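Local atomic coordinates of hydroxylase (Rhodococcus sp., PDB entry 2OR0), a protein that probably acts as a flavin-dependent hydroxylase related to acyl-CoA dehydrogenases, using molecular oxygen and reduced flavin to insert one oxygen atom. Residues A[256-261]-A[381-386]; A[261-266]-A[346-351]; A[306-311]-A[342-347]. All coordinates share one frame; numbering follows the deposited sequence.

Interaction 1 of 3, residues A[256-261]-A[381-386]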
loop_
_atom_site.group_PDB
_atom_site.type_symbol
_atom_site.label_atom_id
_atom_site.label_comp_id
_atom_site.label_asym_id
_atom_site.label_seq_id
_atom_site.Cartn_x
_atom_site.Cartn_y
_atom_site.Cartn_z
ATOM N N LEU A 256 1.825 -5.677 -0.954
ATOM C CA LEU A 256 3.241 -5.394 -1.252
ATOM C C LEU A 256 3.518 -3.906 -1.192
ATOM O O LEU A 256 4.498 -3.461 -0.580
ATOM C CB LEU A 256 3.649 -5.958 -2.634
ATOM C CG LEU A 256 5.084 -5.689 -3.140
ATOM C CD1 LEU A 256 6.112 -6.450 -2.290
ATOM C CD2 LEU A 256 5.226 -6.067 -4.636
ATOM N N GLY A 257 2.650 -3.128 -1.839
ATOM C CA GLY A 257 2.773 -1.682 -1.813
ATOM C C GLY A 257 2.647 -1.092 -0.420
ATOM O O GLY A 257 3.347 -0.128 -0.071
ATOM N N ILE A 258 1.747 -1.663 0.368
ATOM C CA ILE A 258 1.431 -1.162 1.699
ATOM C C ILE A 258 2.621 -1.418 2.673
ATOM O O ILE A 258 3.072 -0.519 3.350
ATOM C CB ILE A 258 0.122 -1.832 2.232
ATOM C CG1 ILE A 258 -1.106 -1.211 1.540
ATOM C CG2 ILE A 258 0.007 -1.678 3.720
ATOM C CD1 ILE A 258 -2.365 -2.033 1.690
ATOM N N THR A 259 3.101 -2.652 2.713
ATOM C CA THR A 259 4.254 -3.019 3.543
ATOM C C THR A 259 5.555 -2.383 3.038
ATOM O O THR A 259 6.364 -1.908 3.841
ATOM C CB THR A 259 4.341 -4.533 3.694
ATOM O OG1 THR A 259 3.095 -4.977 4.230
ATOM C CG2 THR A 259 5.469 -4.948 4.648
ATOM N N ALA A 260 5.735 -2.291 1.719
ATOM C CA ALA A 260 6.857 -1.497 1.187
ATOM C C ALA A 260 6.846 -0.052 1.692
ATOM O O ALA A 260 7.884 0.482 2.082
ATOM C CB ALA A 260 6.886 -1.532 -0.343
ATOM N N ALA A 261 5.669 0.588 1.694
ATOM C CA ALA A 261 5.540 1.950 2.213
ATOM C C ALA A 261 5.944 2.012 3.670
ATOM O O ALA A 261 6.737 2.865 4.023
ATOM C CB ALA A 261 4.114 2.488 2.016
ATOM N N LEU A 381 1.050 0.523 10.306
ATOM C CA LEU A 381 0.979 -0.807 10.934
ATOM C C LEU A 381 -0.436 -1.221 11.310
ATOM O O LEU A 381 -0.701 -2.430 11.476
ATOM C CB LEU A 381 1.882 -0.885 12.203
ATOM C CG LEU A 381 2.153 -2.279 12.796
ATOM C CD1 LEU A 381 2.835 -3.143 11.736
ATOM C CD2 LEU A 381 3.015 -2.270 14.102
ATOM N N ALA A 382 -1.321 -0.232 11.504
ATOM C CA ALA A 382 -2.738 -0.472 11.880
ATOM C C ALA A 382 -3.602 -1.007 10.715
ATOM O O ALA A 382 -4.722 -1.441 10.915
ATOM C CB ALA A 382 -3.361 0.825 12.453
ATOM N N HIS A 383 -3.079 -0.987 9.493
ATOM C CA HIS A 383 -3.819 -1.533 8.348
ATOM C C HIS A 383 -4.136 -3.014 8.508
ATOM O O HIS A 383 -3.371 -3.775 9.107
ATOM C CB HIS A 383 -3.057 -1.278 7.037
ATOM C CG HIS A 383 -3.901 -1.444 5.804
ATOM N ND1 HIS A 383 -4.291 -2.677 5.331
ATOM C CD2 HIS A 383 -4.423 -0.530 4.951
ATOM C CE1 HIS A 383 -5.018 -2.517 4.237
ATOM N NE2 HIS A 383 -5.097 -1.225 3.978
ATOM N N ALA A 384 -5.262 -3.429 7.947
ATOM C CA ALA A 384 -5.735 -4.817 8.053
ATOM C C ALA A 384 -4.739 -5.828 7.511
ATOM O O ALA A 384 -4.683 -6.957 8.001
ATOM C CB ALA A 384 -7.127 -4.976 7.317
ATOM N N VAL A 385 -3.938 -5.434 6.517
ATOM C CA VAL A 385 -2.949 -6.372 5.955
ATOM C C VAL A 385 -1.776 -6.635 6.895
ATOM O O VAL A 385 -0.949 -7.507 6.609
ATOM C CB VAL A 385 -2.415 -6.012 4.526
ATOM C CG1 VAL A 385 -3.552 -5.953 3.524
ATOM C CG2 VAL A 385 -1.637 -4.713 4.536
ATOM N N HIS A 386 -1.726 -5.923 8.022
ATOM C CA HIS A 386 -0.722 -6.207 9.037
ATOM C C HIS A 386 -1.183 -6.999 10.243
ATOM O O HIS A 386 -0.350 -7.308 11.094
ATOM C CB HIS A 386 0.004 -4.921 9.453
ATOM C CG HIS A 386 0.661 -4.231 8.300
ATOM N ND1 HIS A 386 0.508 -2.888 8.042
ATOM C CD2 HIS A 386 1.422 -4.724 7.296
ATOM C CE1 HIS A 386 1.176 -2.578 6.945
ATOM N NE2 HIS A 386 1.733 -3.680 6.473
#
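A single hydrogen bond joins T259 to H386, OG1 of T259 lying 2.9 Å from NE2 of H386. OG1 approaches at the edge of the imidazole, near its plane, because T259 holds it anti to its carbonyl carbon (chi1 -56°). The hydroxyl also bonds to the side-chain amide of Q341, and ND1 of H386 to the carbonyl of G380, so both ring nitrogens are engaged and probably set the ring's rotation. The apolar contacts all come from I258. Its CG2 touches both CG2 of V385 (3.5 Å) and CE1 of H386 (3.5 Å). CD1 makes a CH-pi contact over one face of the H383 ring, 3.9 Å from the centroid and 22° off the normal. That ring is also held from its own segment, since the backbone N of V385 donates to its ND1 at 3.0 Å, almost straight (175°) and in the ring plane. Were the imidazole of H383 replaced by the methyl of an alanine, I258 CD1 would probably lose the ring face it rests on and the V385 amide its side-chain acceptor. The contact closes the loop after helix 370-381 onto helix 250-277, within an all-helical region consistent with the C-terminal bundle of acyl-CoA dehydrogenases.

Interaction 2 of 3, residues A[261-266]-A[346-351]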
loop_
_atom_site.group_PDB
_atom_site.type_symbol
_atom_site.label_atom_id
_atom_site.label_comp_id
_atom_site.label_asym_id
_atom_site.label_seq_id
_atom_site.Cartn_x
_atom_site.Cartn_y
_atom_site.Cartn_z
ATOM N N ALA A 261 5.669 0.588 1.694
ATOM C CA ALA A 261 5.540 1.950 2.213
ATOM C C ALA A 261 5.944 2.012 3.670
ATOM O O ALA A 261 6.737 2.865 4.023
ATOM C CB ALA A 261 4.114 2.488 2.016
ATOM N N VAL A 262 5.456 1.081 4.497
ATOM C CA VAL A 262 5.868 1.023 5.899
ATOM C C VAL A 262 7.407 0.857 6.039
ATOM O O VAL A 262 8.045 1.537 6.843
ATOM C CB VAL A 262 5.134 -0.086 6.674
ATOM C CG1 VAL A 262 5.731 -0.265 8.088
ATOM C CG2 VAL A 262 3.606 0.242 6.774
ATOM N N ILE A 263 7.990 -0.055 5.254
ATOM C CA ILE A 263 9.426 -0.254 5.301
ATOM C C ILE A 263 10.212 1.004 4.945
ATOM O O ILE A 263 11.115 1.374 5.672
ATOM C CB ILE A 263 9.880 -1.519 4.501
ATOM C CG1 ILE A 263 9.279 -2.773 5.183
ATOM C CG2 ILE A 263 11.398 -1.605 4.524
ATOM C CD1 ILE A 263 9.350 -4.094 4.358
ATOM N N GLY A 264 9.859 1.657 3.842
ATOM C CA GLY A 264 10.526 2.884 3.431
ATOM C C GLY A 264 10.323 4.031 4.400
ATOM O O GLY A 264 11.220 4.877 4.592
ATOM N N ILE A 265 9.150 4.076 5.037
ATOM C CA ILE A 265 8.939 5.061 6.094
ATOM C C ILE A 265 9.958 4.864 7.234
ATOM O O ILE A 265 10.513 5.812 7.730
ATOM C CB ILE A 265 7.463 5.046 6.644
ATOM C CG1 ILE A 265 6.524 5.644 5.605
ATOM C CG2 ILE A 265 7.367 5.824 7.961
ATOM C CD1 ILE A 265 5.021 5.183 5.741
ATOM N N THR A 266 10.188 3.631 7.645
ATOM C CA THR A 266 11.119 3.392 8.744
ATOM C C THR A 266 12.545 3.680 8.316
ATOM O O THR A 266 13.340 4.111 9.125
ATOM C CB THR A 266 10.993 1.972 9.342
ATOM O OG1 THR A 266 11.396 0.979 8.385
ATOM C CG2 THR A 266 9.543 1.711 9.799
ATOM N N TRP A 346 6.076 -5.533 10.928
ATOM C CA TRP A 346 6.233 -5.486 12.364
ATOM C C TRP A 346 7.711 -5.284 12.796
ATOM O O TRP A 346 8.000 -4.488 13.699
ATOM C CB TRP A 346 5.665 -6.750 13.013
ATOM C CG TRP A 346 4.129 -6.717 13.131
ATOM C CD1 TRP A 346 3.195 -6.887 12.104
ATOM C CD2 TRP A 346 3.363 -6.491 14.330
ATOM N NE1 TRP A 346 1.904 -6.817 12.627
ATOM C CE2 TRP A 346 1.984 -6.553 13.973
ATOM C CE3 TRP A 346 3.709 -6.265 15.674
ATOM C CZ2 TRP A 346 0.963 -6.395 14.912
ATOM C CZ3 TRP A 346 2.677 -6.096 16.620
ATOM C CH2 TRP A 346 1.326 -6.166 16.224
ATOM N N ARG A 347 8.612 -6.020 12.140
ATOM C CA ARG A 347 10.050 -5.959 12.402
ATOM C C ARG A 347 10.570 -4.530 12.221
ATOM O O ARG A 347 11.306 -4.026 13.053
ATOM C CB ARG A 347 10.812 -6.952 11.478
ATOM C CG ARG A 347 12.304 -7.176 11.859
ATOM C CD ARG A 347 12.984 -8.183 10.897
ATOM N NE ARG A 347 12.227 -9.441 10.804
ATOM C CZ ARG A 347 11.509 -9.834 9.748
ATOM N NH1 ARG A 347 11.448 -9.098 8.643
ATOM N NH2 ARG A 347 10.859 -10.972 9.795
ATOM N N ALA A 348 10.161 -3.899 11.134
ATOM C CA ALA A 348 10.628 -2.576 10.748
ATOM C C ALA A 348 10.081 -1.533 11.710
ATOM O O ALA A 348 10.818 -0.666 12.187
ATOM C CB ALA A 348 10.189 -2.286 9.336
ATOM N N VAL A 349 8.799 -1.640 12.051
ATOM C CA VAL A 349 8.233 -0.697 13.025
ATOM C C VAL A 349 8.872 -0.811 14.414
ATOM O O VAL A 349 9.214 0.217 15.016
ATOM C CB VAL A 349 6.693 -0.741 13.094
ATOM C CG1 VAL A 349 6.195 0.251 14.151
ATOM C CG2 VAL A 349 6.103 -0.398 11.712
ATOM N N ARG A 350 9.040 -2.036 14.912
ATOM C CA ARG A 350 9.704 -2.213 16.192
ATOM C C ARG A 350 11.126 -1.613 16.208
ATOM O O ARG A 350 11.558 -1.061 17.230
ATOM C CB ARG A 350 9.790 -3.681 16.601
ATOM C CG ARG A 350 8.459 -4.268 17.139
ATOM C CD ARG A 350 8.700 -5.620 17.844
ATOM N NE ARG A 350 7.433 -6.252 18.226
ATOM C CZ ARG A 350 6.857 -7.245 17.553
ATOM N NH1 ARG A 350 7.447 -7.733 16.456
ATOM N NH2 ARG A 350 5.689 -7.758 17.976
ATOM N N ALA A 351 11.843 -1.746 15.098
ATOM C CA ALA A 351 13.205 -1.204 14.950
ATOM C C ALA A 351 13.207 0.327 14.963
ATOM O O ALA A 351 14.101 0.976 15.566
ATOM C CB ALA A 351 13.819 -1.722 13.648
#
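T266 lays its methyl over the peptide group that joins A348 to V349, the flat surface used in this contact. CG2 of T266 is 3.6 Å from A348 O and 3.8 Å from A348 C, and it stands 3.6 Å above the plane through A348 C, A348 O and V349 N, so the approach is over a face. The other branch of the same threonine, OG1, rests 3.6 Å from the methyl CB of A348. Both touches follow from chi1 of 66°, which sets OG1 between the backbone N and the carbonyl carbon and turns CG2 anti to the carbonyl carbon. The hydroxyl is not left without a partner in this buried setting: it donates back to I263 O at 2.8 Å, one turn earlier, tilted 22° from the carbonyl plane. A348 thus receives T266 on its methyl and its carbonyl, while CG1 of I263 reaches the same CB more loosely, at 4.3 Å. One turn before T266, V262 meets V349 branch to branch, CG1 against CG2 at 3.6 Å, the two side chains crossing obliquely. The backbones come nearest at I263 and A348, and the small alanine admits this approach. The short helical axes pass 9.1 Å apart with their directions 22° from parallel. A377 touches T266 and H378 touches V349, both from helix 370-381, and I305 of helix 292-324 also packs on T266. This is same-direction helix packing inside a helical bundle, as in the C-terminal domain of the acyl-CoA dehydrogenase fold, with small and beta-branched residues at the interface.

Interaction 3 of 3, residues A[306-311]-A[342-347]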
loop_
_atom_site.group_PDB
_atom_site.type_symbol
_atom_site.label_atom_id
_atom_site.label_comp_id
_atom_site.label_asym_id
_atom_site.label_seq_id
_atom_site.Cartn_x
_atom_site.Cartn_y
_atom_site.Cartn_z
ATOM N N ASN A 306 16.622 -3.629 7.346
ATOM C CA ASN A 306 17.116 -4.266 6.101
ATOM C C ASN A 306 16.531 -5.659 5.941
ATOM O O ASN A 306 16.118 -6.007 4.848
ATOM C CB ASN A 306 18.648 -4.357 6.028
ATOM C CG ASN A 306 19.106 -5.206 4.844
ATOM O OD1 ASN A 306 19.336 -6.412 4.974
ATOM N ND2 ASN A 306 19.148 -4.603 3.688
ATOM N N ALA A 307 16.489 -6.450 7.023
ATOM C CA ALA A 307 15.900 -7.786 6.953
ATOM C C ALA A 307 14.457 -7.761 6.419
ATOM O O ALA A 307 14.040 -8.693 5.706
ATOM C CB ALA A 307 15.971 -8.522 8.265
ATOM N N SER A 308 13.726 -6.690 6.732
ATOM C CA SER A 308 12.330 -6.557 6.264
ATOM C C SER A 308 12.266 -6.259 4.781
ATOM O O SER A 308 11.476 -6.890 4.049
ATOM C CB SER A 308 11.586 -5.468 7.039
ATOM O OG SER A 308 11.452 -5.833 8.412
ATOM N N ARG A 309 13.066 -5.283 4.347
ATOM C CA ARG A 309 13.156 -4.906 2.933
ATOM C C ARG A 309 13.463 -6.145 2.061
ATOM O O ARG A 309 12.718 -6.433 1.118
ATOM C CB ARG A 309 14.218 -3.820 2.717
ATOM C CG ARG A 309 14.635 -3.626 1.226
ATOM C CD ARG A 309 15.829 -2.654 1.104
ATOM N NE ARG A 309 15.402 -1.242 1.087
ATOM C CZ ARG A 309 15.194 -0.531 -0.014
ATOM N NH1 ARG A 309 15.401 -1.083 -1.208
ATOM N NH2 ARG A 309 14.800 0.734 0.076
ATOM N N VAL A 310 14.507 -6.894 2.411
ATOM C CA VAL A 310 14.962 -8.018 1.579
ATOM C C VAL A 310 13.971 -9.156 1.597
ATOM O O VAL A 310 13.703 -9.746 0.550
ATOM C CB VAL A 310 16.415 -8.529 1.920
ATOM C CG1 VAL A 310 17.425 -7.355 1.914
ATOM C CG2 VAL A 310 16.448 -9.231 3.234
ATOM N N SER A 311 13.411 -9.438 2.774
ATOM C CA SER A 311 12.421 -10.501 2.926
ATOM C C SER A 311 11.173 -10.303 2.096
ATOM O O SER A 311 10.702 -11.229 1.457
ATOM C CB SER A 311 12.006 -10.625 4.385
ATOM O OG SER A 311 13.076 -11.199 5.074
ATOM N N ILE A 342 3.733 -9.733 6.563
ATOM C CA ILE A 342 3.231 -9.206 7.819
ATOM C C ILE A 342 4.411 -9.007 8.790
ATOM O O ILE A 342 4.565 -7.933 9.344
ATOM C CB ILE A 342 2.207 -10.168 8.449
ATOM C CG1 ILE A 342 0.891 -10.146 7.687
ATOM C CG2 ILE A 342 1.978 -9.824 9.942
ATOM C CD1 ILE A 342 0.051 -11.405 7.928
ATOM N N ALA A 343 5.216 -10.053 8.994
ATOM C CA ALA A 343 6.439 -9.992 9.842
ATOM C C ALA A 343 7.384 -8.864 9.448
ATOM O O ALA A 343 8.018 -8.242 10.329
ATOM C CB ALA A 343 7.182 -11.323 9.787
ATOM N N ALA A 344 7.504 -8.608 8.141
ATOM C CA ALA A 344 8.356 -7.529 7.662
ATOM C C ALA A 344 7.884 -6.145 8.168
ATOM O O ALA A 344 8.713 -5.324 8.566
ATOM C CB ALA A 344 8.443 -7.522 6.140
ATOM N N ALA A 345 6.572 -5.880 8.119
ATOM C CA ALA A 345 6.038 -4.615 8.664
ATOM C C ALA A 345 6.348 -4.482 10.167
ATOM O O ALA A 345 6.850 -3.450 10.612
ATOM C CB ALA A 345 4.525 -4.492 8.411
ATOM N N TRP A 346 6.076 -5.533 10.928
ATOM C CA TRP A 346 6.233 -5.486 12.364
ATOM C C TRP A 346 7.711 -5.284 12.796
ATOM O O TRP A 346 8.000 -4.488 13.699
ATOM C CB TRP A 346 5.665 -6.750 13.013
ATOM C CG TRP A 346 4.129 -6.717 13.131
ATOM C CD1 TRP A 346 3.195 -6.887 12.104
ATOM C CD2 TRP A 346 3.363 -6.491 14.330
ATOM N NE1 TRP A 346 1.904 -6.817 12.627
ATOM C CE2 TRP A 346 1.984 -6.553 13.973
ATOM C CE3 TRP A 346 3.709 -6.265 15.674
ATOM C CZ2 TRP A 346 0.963 -6.395 14.912
ATOM C CZ3 TRP A 346 2.677 -6.096 16.620
ATOM C CH2 TRP A 346 1.326 -6.166 16.224
ATOM N N ARG A 347 8.612 -6.020 12.140
ATOM C CA ARG A 347 10.050 -5.959 12.402
ATOM C C ARG A 347 10.570 -4.530 12.221
ATOM O O ARG A 347 11.306 -4.026 13.053
ATOM C CB ARG A 347 10.812 -6.952 11.478
ATOM C CG ARG A 347 12.304 -7.176 11.859
ATOM C CD ARG A 347 12.984 -8.183 10.897
ATOM N NE ARG A 347 12.227 -9.441 10.804
ATOM C CZ ARG A 347 11.509 -9.834 9.748
ATOM N NH1 ARG A 347 11.448 -9.098 8.643
ATOM N NH2 ARG A 347 10.859 -10.972 9.795
#
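S308 OG is gripped by two groups of the facing helix. It donates to A344 O at 2.8 Å, lying in the carbonyl plane on a lone pair with a C=O...donor angle of 121°, and it accepts from R347 NH1 at 3.3 Å. This second bond is long and bent, with an N-H...O angle of 138° and the oxygen tilted out of the guanidinium plane. The arginine folds back to make it: its chain bends at chi3, so that CD passes 4.0 Å from A307 CB and the guanidinium presents its edge to S308 CA, with S308 OG lying obliquely to it and the carbonyl O of A343, one turn earlier on the same helix, over one face. The small residues let the backbones draw close, the CA atoms of S308 and A344 being 4.3 Å apart. Near the arginine, A307 O accepts from both OG and N of S311, which reach it from opposite faces of its plane; the hydroxyl bond is 2.8 Å long. The short axes are 8.5 Å apart at 158°, an antiparallel pairing of helices 292-324 and 331-356, consecutive in the chain. I263 of helix 250-277 packs against S308 and A344, R309 forms a salt bridge with E267 of that same helix, and A345 touches T259 of it as well as L381 at the end of helix 370-381.

Overall arrangement
Helix 331-356 connects all three contacts. It takes part directly in interactions 2 and 3, and reaches interaction 1 through W346, whose NE1 probably bonds to H386 O at 2.8 Å, and through A345, whose CB lies 3.3 Å from H386 CD2. Interactions 2 and 3 lie closest together, their centres about 7 Å apart, and I263 bridges them: its CD1 is 3.5 Å from S308 O and 4.0 Å from A344 CB. The centre of interaction 1 is about 10 Å from that of interaction 2 and about 11 Å from that of interaction 3. The side chain of V349 in interaction 2 lies about 4 Å from a bound acetate, probably from the crystallisation liquor.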